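Local coordinates for protein Can2 (PDB 7BDV) that is a dual-specificity nuclease of type III CRISPR defence that binds cyclic tetra-adenylate, at residues Q145-K153 against N317-K325; F242-I253 against P353-I364. All coordinates share one frame; numbering follows the deposited sequence.

Interaction 1 of 2, residues Q145-K153 against N317-K325; sequences QYLACYGFK and NRVAGIKGK. With nucleotides of chain E.
Tyr150 and Val319 mark the closest backbone approach, 6.2 Å from CA to CA, near the C-terminal ends of helices 143-148 and 306-320. Tyr146 has CG anti to its N (chi1 -172°), which carries the ring along to Ala320. Its OH donates a 2.5 Å hydrogen bond to Ala320 O. The donor is tilted 17° from the carbonyl plane. Tyr150 lays one ring face over the Ala320-Gly321 peptide, and its OH lies 3.5 Å from Gly321 CA. A glycine with positive phi follows each helix: Gly151 and Gly321. On the first side this is a Schellman motif, with Gly151 N bonded to Ala148 O and Phe152 N to Leu147 O. Val319 packs with both branches. CG1 lies 3.5 Å from Leu147 CD2, the two side chains running side by side. CG2 makes a CH-pi contact with Phe152, 4.0 Å from the ring centroid and over its centre. A water joins Tyr150 OH to Lys323 N, from which it accepts at 2.8 Å. Tyr150 OH is also hydrogen-bonded to His21 ND1. Past this water, Lys323 CG lies 3.3 Å from N1 of the bound adenosine nucleotide A1 of chain E.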
loop_
_atom_site.group_PDB
_atom_site.type_symbol
_atom_site.label_atom_id
_atom_site.label_comp_id
_atom_site.label_asym_id
_atom_site.label_seq_id
_atom_site.Cartn_x
_atom_site.Cartn_y
_atom_site.Cartn_z
ATOM N N GLN A 145 -10.530 10.303 15.443
ATOM C CA GLN A 145 -9.254 10.015 16.128
ATOM C C GLN A 145 -8.404 9.102 15.230
ATOM O O GLN A 145 -7.201 9.282 15.149
ATOM C CB GLN A 145 -9.545 9.322 17.457
ATOM C CG GLN A 145 -10.278 10.229 18.457
ATOM C CD GLN A 145 -10.691 9.483 19.701
ATOM O OE1 GLN A 145 -11.046 8.296 19.676
ATOM N NE2 GLN A 145 -10.674 10.213 20.803
ATOM N N TYR A 146 -9.027 8.113 14.625
ATOM C CA TYR A 146 -8.312 7.135 13.771
ATOM C C TYR A 146 -7.639 7.925 12.653
ATOM O O TYR A 146 -6.406 7.823 12.512
ATOM C CB TYR A 146 -9.279 6.049 13.297
ATOM C CG TYR A 146 -8.592 4.922 12.585
ATOM C CD1 TYR A 146 -8.015 5.114 11.337
ATOM C CD2 TYR A 146 -8.552 3.664 13.146
ATOM C CE1 TYR A 146 -7.379 4.063 10.681
ATOM C CE2 TYR A 146 -7.932 2.600 12.503
ATOM C CZ TYR A 146 -7.344 2.805 11.265
ATOM O OH TYR A 146 -6.757 1.752 10.627
ATOM N N LEU A 147 -8.403 8.729 11.917
ATOM C CA LEU A 147 -7.906 9.524 10.760
ATOM C C LEU A 147 -6.817 10.498 11.211
ATOM O O LEU A 147 -5.826 10.628 10.466
ATOM C CB LEU A 147 -9.060 10.244 10.079
ATOM C CG LEU A 147 -10.061 9.351 9.343
ATOM C CD1 LEU A 147 -11.173 10.193 8.793
ATOM C CD2 LEU A 147 -9.414 8.550 8.230
ATOM N N ALA A 148 -6.960 11.115 12.390
ATOM C CA ALA A 148 -5.942 12.029 12.968
ATOM C C ALA A 148 -4.576 11.335 13.089
ATOM O O ALA A 148 -3.557 11.979 12.857
ATOM C CB ALA A 148 -6.391 12.534 14.327
ATOM N N CYS A 149 -4.525 10.054 13.433
ATOM C CA CYS A 149 -3.244 9.322 13.571
ATOM C C CYS A 149 -2.495 9.274 12.242
ATOM O O CYS A 149 -1.242 9.110 12.287
ATOM C CB CYS A 149 -3.457 7.885 14.040
ATOM S SG CYS A 149 -4.096 7.757 15.722
ATOM N N TYR A 150 -3.198 9.412 11.115
ATOM C CA TYR A 150 -2.606 9.374 9.742
ATOM C C TYR A 150 -2.642 10.775 9.111
ATOM O O TYR A 150 -2.353 10.916 7.929
ATOM C CB TYR A 150 -3.352 8.316 8.922
ATOM C CG TYR A 150 -3.097 6.922 9.419
ATOM C CD1 TYR A 150 -1.917 6.281 9.096
ATOM C CD2 TYR A 150 -3.991 6.260 10.250
ATOM C CE1 TYR A 150 -1.629 5.019 9.587
ATOM C CE2 TYR A 150 -3.740 4.973 10.706
ATOM C CZ TYR A 150 -2.545 4.359 10.379
ATOM O OH TYR A 150 -2.237 3.110 10.837
ATOM N N GLY A 151 -2.914 11.806 9.912
ATOM C CA GLY A 151 -2.858 13.210 9.462
ATOM C C GLY A 151 -4.071 13.634 8.637
ATOM O O GLY A 151 -3.979 14.635 7.898
ATOM N N PHE A 152 -5.169 12.870 8.670
ATOM C CA PHE A 152 -6.386 13.148 7.876
ATOM C C PHE A 152 -7.483 13.740 8.767
ATOM O O PHE A 152 -7.557 13.415 9.945
ATOM C CB PHE A 152 -6.876 11.876 7.188
ATOM C CG PHE A 152 -6.051 11.583 5.959
ATOM C CD1 PHE A 152 -6.326 12.213 4.762
ATOM C CD2 PHE A 152 -4.960 10.737 6.021
ATOM C CE1 PHE A 152 -5.565 11.963 3.632
ATOM C CE2 PHE A 152 -4.185 10.491 4.894
ATOM C CZ PHE A 152 -4.478 11.111 3.706
ATOM N N LYS A 153 -8.368 14.522 8.168
ATOM C CA LYS A 153 -9.613 15.043 8.785
ATOM C C LYS A 153 -10.771 14.696 7.848
ATOM O O LYS A 153 -10.492 14.498 6.614
ATOM C CB LYS A 153 -9.451 16.539 9.012
ATOM C CG LYS A 153 -10.547 17.148 9.864
ATOM N N ASN A 317 -4.414 2.223 2.163
ATOM C CA ASN A 317 -3.100 2.083 2.822
ATOM C C ASN A 317 -2.670 3.440 3.406
ATOM O O ASN A 317 -2.137 3.444 4.521
ATOM C CB ASN A 317 -2.076 1.440 1.881
ATOM C CG ASN A 317 -2.244 -0.068 1.782
ATOM N N ARG A 318 -2.898 4.553 2.709
ATOM C CA ARG A 318 -2.514 5.903 3.206
ATOM C C ARG A 318 -3.462 6.355 4.338
ATOM O O ARG A 318 -2.964 6.913 5.337
ATOM C CB ARG A 318 -2.465 6.883 2.030
ATOM C CG ARG A 318 -1.536 8.081 2.204
ATOM C CD ARG A 318 -0.059 7.755 2.096
ATOM N NE ARG A 318 0.283 6.977 0.903
ATOM C CZ ARG A 318 1.475 6.426 0.673
ATOM N NH1 ARG A 318 2.459 6.545 1.553
ATOM N NH2 ARG A 318 1.685 5.755 -0.446
ATOM N N VAL A 319 -4.761 6.080 4.238
ATOM C CA VAL A 319 -5.805 6.690 5.122
ATOM C C VAL A 319 -5.995 5.837 6.376
ATOM O O VAL A 319 -6.274 6.410 7.441
ATOM C CB VAL A 319 -7.126 6.845 4.350
ATOM C CG1 VAL A 319 -8.358 6.943 5.247
ATOM C CG2 VAL A 319 -7.008 8.017 3.383
ATOM N N ALA A 320 -5.916 4.514 6.221
ATOM C CA ALA A 320 -6.297 3.511 7.222
ATOM C C ALA A 320 -5.068 2.728 7.712
ATOM O O ALA A 320 -5.226 1.969 8.660
ATOM C CB ALA A 320 -7.337 2.596 6.618
ATOM N N GLY A 321 -3.896 2.904 7.091
ATOM C CA GLY A 321 -2.660 2.219 7.490
ATOM C C GLY A 321 -2.721 0.726 7.204
ATOM O O GLY A 321 -3.658 0.293 6.566
ATOM N N ILE A 322 -1.773 -0.038 7.734
ATOM C CA ILE A 322 -1.498 -1.447 7.317
ATOM C C ILE A 322 -2.570 -2.362 7.917
ATOM O O ILE A 322 -2.851 -3.393 7.295
ATOM C CB ILE A 322 -0.048 -1.881 7.655
ATOM C CG1 ILE A 322 0.249 -3.273 7.070
ATOM C CG2 ILE A 322 0.244 -1.802 9.152
ATOM C CD1 ILE A 322 1.703 -3.720 7.112
ATOM N N LYS A 323 -3.181 -1.991 9.049
ATOM C CA LYS A 323 -4.226 -2.802 9.722
ATOM C C LYS A 323 -5.633 -2.409 9.236
ATOM O O LYS A 323 -6.621 -3.041 9.697
ATOM C CB LYS A 323 -4.141 -2.666 11.246
ATOM C CG LYS A 323 -2.814 -3.065 11.861
ATOM C CD LYS A 323 -2.366 -4.462 11.499
ATOM C CE LYS A 323 -1.197 -4.923 12.345
ATOM N NZ LYS A 323 -1.281 -6.373 12.637
ATOM N N GLY A 324 -5.751 -1.376 8.403
ATOM C CA GLY A 324 -7.020 -0.969 7.767
ATOM C C GLY A 324 -7.505 -2.038 6.806
ATOM O O GLY A 324 -6.667 -2.817 6.323
ATOM N N LYS A 325 -8.815 -2.123 6.581
ATOM C CA LYS A 325 -9.458 -3.219 5.811
ATOM C C LYS A 325 -10.314 -2.610 4.708
ATOM O O LYS A 325 -11.051 -1.654 4.982
ATOM C CB LYS A 325 -10.276 -4.109 6.751
ATOM C CG LYS A 325 -9.421 -4.964 7.664
ATOM C CD LYS A 325 -10.145 -5.586 8.795
ATOM C CE LYS A 325 -11.015 -6.744 8.355
ATOM N NZ LYS A 325 -11.842 -7.180 9.507
ATOM P P A E 1 5.657 0.706 13.057
ATOM O OP1 A E 1 5.033 2.056 13.359
ATOM O OP2 A E 1 5.160 0.204 11.711
ATOM O "O5'" A E 1 5.271 -0.319 14.208
ATOM C "C5'" A E 1 3.885 -0.479 14.492
ATOM C "C4'" A E 1 3.746 -1.705 15.334
ATOM O "O4'" A E 1 2.446 -1.678 15.958
ATOM C "C3'" A E 1 3.789 -3.038 14.577
ATOM O "O3'" A E 1 4.086 -4.050 15.491
ATOM C "C2'" A E 1 2.327 -3.248 14.232
ATOM O "O2'" A E 1 2.066 -4.610 13.981
ATOM C "C1'" A E 1 1.718 -2.817 15.569
ATOM N N9 A E 1 0.343 -2.443 15.612
ATOM C C8 A E 1 -0.511 -2.756 16.630
ATOM N N7 A E 1 -1.707 -2.268 16.463
ATOM C C5 A E 1 -1.626 -1.566 15.282
ATOM C C6 A E 1 -2.568 -0.808 14.574
ATOM N N6 A E 1 -3.818 -0.618 14.973
ATOM N N1 A E 1 -2.149 -0.218 13.441
ATOM C C2 A E 1 -0.893 -0.400 13.042
ATOM N N3 A E 1 0.060 -1.110 13.593
ATOM C C4 A E 1 -0.359 -1.655 14.745
HETATM O O HOH W 1 -3.183 0.239 10.706
#

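Interaction 2 of 2, residues F242-I253 against P353-I364; sequences FEHYVYSLLRQI and PSQLHHQLIKWI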
loop_
_atom_site.group_PDB
_atom_site.type_symbol
_atom_site.label_atom_id
_atom_site.label_comp_id
_atom_site.label_asym_id
_atom_site.label_seq_id
_atom_site.Cartn_x
_atom_site.Cartn_y
_atom_site.Cartn_z
ATOM N N PHE A 242 -27.319 0.399 -5.479
ATOM C CA PHE A 242 -26.469 -0.665 -4.893
ATOM C C PHE A 242 -25.690 -0.103 -3.697
ATOM O O PHE A 242 -25.495 -0.834 -2.741
ATOM C CB PHE A 242 -25.497 -1.225 -5.930
ATOM C CG PHE A 242 -24.662 -2.351 -5.377
ATOM C CD1 PHE A 242 -25.276 -3.515 -4.952
ATOM C CD2 PHE A 242 -23.281 -2.210 -5.208
ATOM C CE1 PHE A 242 -24.506 -4.541 -4.415
ATOM C CE2 PHE A 242 -22.524 -3.244 -4.689
ATOM C CZ PHE A 242 -23.143 -4.402 -4.279
ATOM N N GLU A 243 -25.263 1.151 -3.765
ATOM C CA GLU A 243 -24.606 1.849 -2.623
ATOM C C GLU A 243 -25.568 1.843 -1.438
ATOM O O GLU A 243 -25.132 1.606 -0.366
ATOM C CB GLU A 243 -24.218 3.288 -3.010
ATOM C CG GLU A 243 -23.285 3.377 -4.214
ATOM C CD GLU A 243 -22.774 4.778 -4.544
ATOM O OE1 GLU A 243 -22.137 5.403 -3.640
ATOM O OE2 GLU A 243 -23.002 5.247 -5.706
ATOM N N HIS A 244 -26.849 2.096 -1.644
ATOM C CA HIS A 244 -27.874 2.112 -0.563
ATOM C C HIS A 244 -28.066 0.673 -0.069
ATOM O O HIS A 244 -28.197 0.443 1.144
ATOM C CB HIS A 244 -29.171 2.737 -1.034
ATOM C CG HIS A 244 -29.154 4.216 -1.158
ATOM N ND1 HIS A 244 -29.088 4.843 -2.388
ATOM C CD2 HIS A 244 -29.236 5.188 -0.223
ATOM C CE1 HIS A 244 -29.093 6.151 -2.211
ATOM N NE2 HIS A 244 -29.199 6.391 -0.882
ATOM N N TYR A 245 -28.068 -0.306 -0.976
ATOM C CA TYR A 245 -28.221 -1.723 -0.574
ATOM C C TYR A 245 -27.108 -2.080 0.424
ATOM O O TYR A 245 -27.374 -2.649 1.502
ATOM C CB TYR A 245 -28.269 -2.633 -1.808
ATOM C CG TYR A 245 -28.318 -4.093 -1.463
ATOM C CD1 TYR A 245 -29.398 -4.630 -0.777
ATOM C CD2 TYR A 245 -27.257 -4.929 -1.774
ATOM C CE1 TYR A 245 -29.412 -5.957 -0.389
ATOM C CE2 TYR A 245 -27.258 -6.251 -1.390
ATOM C CZ TYR A 245 -28.367 -6.783 -0.767
ATOM O OH TYR A 245 -28.288 -8.097 -0.415
ATOM N N VAL A 246 -25.860 -1.790 0.072
ATOM C CA VAL A 246 -24.664 -2.081 0.906
ATOM C C VAL A 246 -24.819 -1.368 2.267
ATOM O O VAL A 246 -24.565 -1.976 3.304
ATOM C CB VAL A 246 -23.382 -1.657 0.177
ATOM C CG1 VAL A 246 -22.173 -1.666 1.093
ATOM C CG2 VAL A 246 -23.123 -2.510 -1.059
ATOM N N TYR A 247 -25.180 -0.102 2.269
ATOM C CA TYR A 247 -25.305 0.691 3.520
ATOM C C TYR A 247 -26.401 0.080 4.391
ATOM O O TYR A 247 -26.218 -0.071 5.592
ATOM C CB TYR A 247 -25.612 2.152 3.176
ATOM C CG TYR A 247 -25.583 3.050 4.378
ATOM C CD1 TYR A 247 -24.369 3.513 4.848
ATOM C CD2 TYR A 247 -26.734 3.447 5.033
ATOM C CE1 TYR A 247 -24.304 4.407 5.911
ATOM C CE2 TYR A 247 -26.682 4.280 6.141
ATOM C CZ TYR A 247 -25.463 4.760 6.583
ATOM O OH TYR A 247 -25.405 5.600 7.662
ATOM N N SER A 248 -27.508 -0.357 3.785
ATOM C CA SER A 248 -28.669 -0.969 4.492
ATOM C C SER A 248 -28.296 -2.345 5.072
ATOM O O SER A 248 -28.762 -2.663 6.182
ATOM C CB SER A 248 -29.911 -0.997 3.620
ATOM O OG SER A 248 -29.825 -1.969 2.604
ATOM N N LEU A 249 -27.452 -3.141 4.408
ATOM C CA LEU A 249 -26.919 -4.396 5.027
ATOM C C LEU A 249 -26.108 -4.015 6.294
ATOM O O LEU A 249 -26.172 -4.741 7.319
ATOM C CB LEU A 249 -26.036 -5.172 4.032
ATOM C CG LEU A 249 -26.764 -5.837 2.856
ATOM C CD1 LEU A 249 -25.822 -6.704 2.023
ATOM C CD2 LEU A 249 -27.863 -6.742 3.343
ATOM N N LEU A 250 -25.346 -2.923 6.256
ATOM C CA LEU A 250 -24.493 -2.533 7.415
ATOM C C LEU A 250 -25.376 -2.024 8.568
ATOM O O LEU A 250 -25.021 -2.290 9.727
ATOM C CB LEU A 250 -23.431 -1.529 6.972
ATOM C CG LEU A 250 -22.395 -2.138 6.023
ATOM C CD1 LEU A 250 -21.554 -1.074 5.378
ATOM C CD2 LEU A 250 -21.525 -3.167 6.729
ATOM N N ARG A 251 -26.506 -1.389 8.279
ATOM C CA ARG A 251 -27.500 -0.993 9.316
ATOM C C ARG A 251 -28.122 -2.248 9.943
ATOM O O ARG A 251 -28.232 -2.306 11.162
ATOM C CB ARG A 251 -28.585 -0.112 8.710
ATOM C CG ARG A 251 -28.088 1.267 8.297
ATOM C CD ARG A 251 -29.260 2.197 8.042
ATOM N NE ARG A 251 -30.042 2.440 9.252
ATOM N N GLN A 252 -28.494 -3.265 9.148
ATOM C CA GLN A 252 -28.986 -4.552 9.690
ATOM C C GLN A 252 -27.926 -5.141 10.609
ATOM O O GLN A 252 -28.273 -5.464 11.809
ATOM C CB GLN A 252 -29.311 -5.587 8.596
ATOM C CG GLN A 252 -30.515 -5.252 7.744
ATOM C CD GLN A 252 -30.765 -6.363 6.745
ATOM O OE1 GLN A 252 -30.657 -7.553 7.070
ATOM N NE2 GLN A 252 -31.041 -5.974 5.515
ATOM N N ILE A 253 -26.694 -5.312 10.106
ATOM C CA ILE A 253 -25.586 -5.935 10.877
ATOM C C ILE A 253 -25.339 -5.135 12.181
ATOM O O ILE A 253 -25.100 -5.781 13.228
ATOM C CB ILE A 253 -24.316 -6.009 10.028
ATOM C CG1 ILE A 253 -24.429 -7.046 8.901
ATOM C CG2 ILE A 253 -23.120 -6.267 10.917
ATOM C CD1 ILE A 253 -23.384 -6.847 7.851
ATOM N N PRO A 353 -24.505 -9.920 -5.032
ATOM C CA PRO A 353 -25.285 -9.307 -3.952
ATOM C C PRO A 353 -26.009 -10.273 -3.001
ATOM O O PRO A 353 -26.156 -9.936 -1.841
ATOM C CB PRO A 353 -26.245 -8.438 -4.735
ATOM C CG PRO A 353 -25.412 -8.016 -5.928
ATOM C CD PRO A 353 -24.693 -9.282 -6.336
ATOM N N SER A 354 -26.430 -11.448 -3.492
ATOM C CA SER A 354 -27.023 -12.546 -2.679
ATOM C C SER A 354 -26.088 -12.969 -1.543
ATOM O O SER A 354 -26.624 -13.368 -0.485
ATOM C CB SER A 354 -27.370 -13.747 -3.535
ATOM O OG SER A 354 -26.176 -14.413 -3.919
ATOM N N GLN A 355 -24.771 -12.922 -1.730
ATOM C CA GLN A 355 -23.764 -13.409 -0.754
ATOM C C GLN A 355 -23.225 -12.258 0.127
ATOM O O GLN A 355 -22.412 -12.544 1.022
ATOM C CB GLN A 355 -22.543 -14.004 -1.445
ATOM C CG GLN A 355 -22.883 -15.031 -2.513
ATOM C CD GLN A 355 -23.683 -16.155 -1.926
ATOM O OE1 GLN A 355 -23.186 -16.918 -1.106
ATOM N NE2 GLN A 355 -24.916 -16.290 -2.377
ATOM N N LEU A 356 -23.598 -11.022 -0.116
ATOM C CA LEU A 356 -22.863 -9.876 0.474
ATOM C C LEU A 356 -22.984 -9.896 1.997
ATOM O O LEU A 356 -21.949 -9.717 2.672
ATOM C CB LEU A 356 -23.382 -8.560 -0.114
ATOM C CG LEU A 356 -22.597 -7.311 0.301
ATOM C CD1 LEU A 356 -21.122 -7.401 -0.090
ATOM C CD2 LEU A 356 -23.220 -6.087 -0.286
ATOM N N HIS A 357 -24.170 -10.147 2.536
ATOM C CA HIS A 357 -24.395 -10.086 4.009
ATOM C C HIS A 357 -23.413 -11.036 4.660
ATOM O O HIS A 357 -22.680 -10.637 5.553
ATOM C CB HIS A 357 -25.834 -10.442 4.424
ATOM C CG HIS A 357 -26.024 -10.371 5.912
ATOM N ND1 HIS A 357 -25.731 -11.461 6.744
ATOM C CD2 HIS A 357 -26.359 -9.339 6.731
ATOM C CE1 HIS A 357 -25.963 -11.118 7.997
ATOM N NE2 HIS A 357 -26.337 -9.820 8.025
ATOM N N HIS A 358 -23.384 -12.276 4.188
ATOM C CA HIS A 358 -22.496 -13.318 4.736
ATOM C C HIS A 358 -21.027 -12.905 4.608
ATOM O O HIS A 358 -20.245 -13.152 5.587
ATOM C CB HIS A 358 -22.770 -14.654 4.039
ATOM C CG HIS A 358 -21.898 -15.718 4.567
ATOM N ND1 HIS A 358 -20.776 -16.140 3.884
ATOM C CD2 HIS A 358 -21.974 -16.430 5.721
ATOM C CE1 HIS A 358 -20.191 -17.095 4.590
ATOM N NE2 HIS A 358 -20.920 -17.309 5.728
ATOM N N GLN A 359 -20.647 -12.329 3.468
ATOM C CA GLN A 359 -19.264 -11.878 3.188
ATOM C C GLN A 359 -18.896 -10.698 4.101
ATOM O O GLN A 359 -17.788 -10.645 4.568
ATOM C CB GLN A 359 -19.120 -11.543 1.702
ATOM C CG GLN A 359 -19.172 -12.793 0.839
ATOM C CD GLN A 359 -18.837 -12.516 -0.597
ATOM O OE1 GLN A 359 -19.584 -11.864 -1.317
ATOM N NE2 GLN A 359 -17.723 -13.083 -1.026
ATOM N N LEU A 360 -19.816 -9.777 4.343
ATOM C CA LEU A 360 -19.560 -8.623 5.240
ATOM C C LEU A 360 -19.263 -9.147 6.646
ATOM O O LEU A 360 -18.272 -8.677 7.247
ATOM C CB LEU A 360 -20.772 -7.688 5.211
ATOM C CG LEU A 360 -20.866 -6.774 4.003
ATOM C CD1 LEU A 360 -22.154 -5.967 4.047
ATOM C CD2 LEU A 360 -19.711 -5.808 3.980
ATOM N N ILE A 361 -20.036 -10.120 7.132
ATOM C CA ILE A 361 -19.860 -10.722 8.488
ATOM C C ILE A 361 -18.489 -11.425 8.533
ATOM O O ILE A 361 -17.714 -11.185 9.525
ATOM C CB ILE A 361 -21.033 -11.644 8.855
ATOM C CG1 ILE A 361 -22.350 -10.866 9.005
ATOM C CG2 ILE A 361 -20.731 -12.460 10.110
ATOM C CD1 ILE A 361 -22.377 -9.867 10.141
ATOM N N LYS A 362 -18.145 -12.202 7.503
ATOM C CA LYS A 362 -16.827 -12.888 7.429
ATOM C C LYS A 362 -15.695 -11.841 7.506
ATOM O O LYS A 362 -14.789 -11.978 8.318
ATOM C CB LYS A 362 -16.731 -13.703 6.134
ATOM C CG LYS A 362 -15.905 -14.977 6.239
ATOM C CD LYS A 362 -16.269 -16.020 5.174
ATOM C CE LYS A 362 -15.231 -17.113 5.010
ATOM N N TRP A 363 -15.754 -10.830 6.650
ATOM C CA TRP A 363 -14.749 -9.756 6.501
ATOM C C TRP A 363 -14.547 -9.062 7.849
ATOM O O TRP A 363 -13.387 -8.935 8.262
ATOM C CB TRP A 363 -15.239 -8.791 5.425
ATOM C CG TRP A 363 -14.360 -7.611 5.172
ATOM C CD1 TRP A 363 -13.021 -7.623 4.909
ATOM C CD2 TRP A 363 -14.796 -6.250 5.061
ATOM N NE1 TRP A 363 -12.587 -6.342 4.706
ATOM C CE2 TRP A 363 -13.657 -5.489 4.766
ATOM C CE3 TRP A 363 -16.034 -5.605 5.182
ATOM C CZ2 TRP A 363 -13.716 -4.114 4.611
ATOM C CZ3 TRP A 363 -16.096 -4.235 5.030
ATOM C CH2 TRP A 363 -14.942 -3.500 4.759
ATOM N N ILE A 364 -15.626 -8.637 8.506
ATOM C CA ILE A 364 -15.493 -7.804 9.741
ATOM C C ILE A 364 -14.897 -8.621 10.878
ATOM O O ILE A 364 -14.315 -7.993 11.769
ATOM C CB ILE A 364 -16.769 -7.064 10.171
ATOM C CG1 ILE A 364 -17.870 -7.982 10.689
ATOM C CG2 ILE A 364 -17.205 -6.074 9.085
ATOM C CD1 ILE A 364 -18.924 -7.231 11.491
HETATM O O HOH W 2 -26.820 -10.301 0.495
#
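Leu356 and Ile253 are the two knobs of this helix pair. Helices 242-253 and 356-364 cross at -58°, with their axes 10.4 Å apart. Leu356 enters a hole formed by Phe242, Tyr245, Val246 and Leu249. Its CD2 does most of the touching and lies 3.5 Å from Leu249 CD1. The Val246 side chain crosses that of Leu356 at about a right angle and touches the same methyl through CG2. In the other direction, Ile253 fits among His357, Leu360, Ile361 and Ile364. The Ile253 side chain runs opposite to those of His357 and Ile361 and slides past each, with CG1 3.5 Å from His357 NE2 and 3.7 Å from Ile361 CD1. It crosses Leu360 nearly at right angles. Leu360 CD1 then reaches Leu250 CD2 at 3.9 Å. At the start of the second segment, Pro353 stands across both aromatic side chains, with CG 3.9 Å from Phe242 CE1. A water bound to Tyr245 OH at 2.8 Å donates to Pro353 O. The pair packs on the sheet of the nuclease domain: Val246 and Leu250 rest on Ile290 of strand 286-291, Leu250 and Ile364 on Phe281 of strand 279-283, and Tyr247 on Leu262 of strand 262-269.

Interactions 1 and 2 have centres 23 Å apart, and their segments alternate along the chain. Their segments meet at Lys325: its NZ lies 2.6 Å from Trp363 O, a probable hydrogen bond. The same lysine makes a cation-pi contact with Trp363 and a hydrogen bond to His288. Strand 286-291 touches both, Leu287 at interaction 1 and Ile290 at interaction 2. Of the two, only interaction 1 has a segment that touches the ligand, 317-325, through Lys323. The nearest atom of interaction 2 is about 13 Å from the bound nucleic acid. Interaction 1 also reaches the second subunit, where Arg318 forms a salt bridge with Asp313 of that chain.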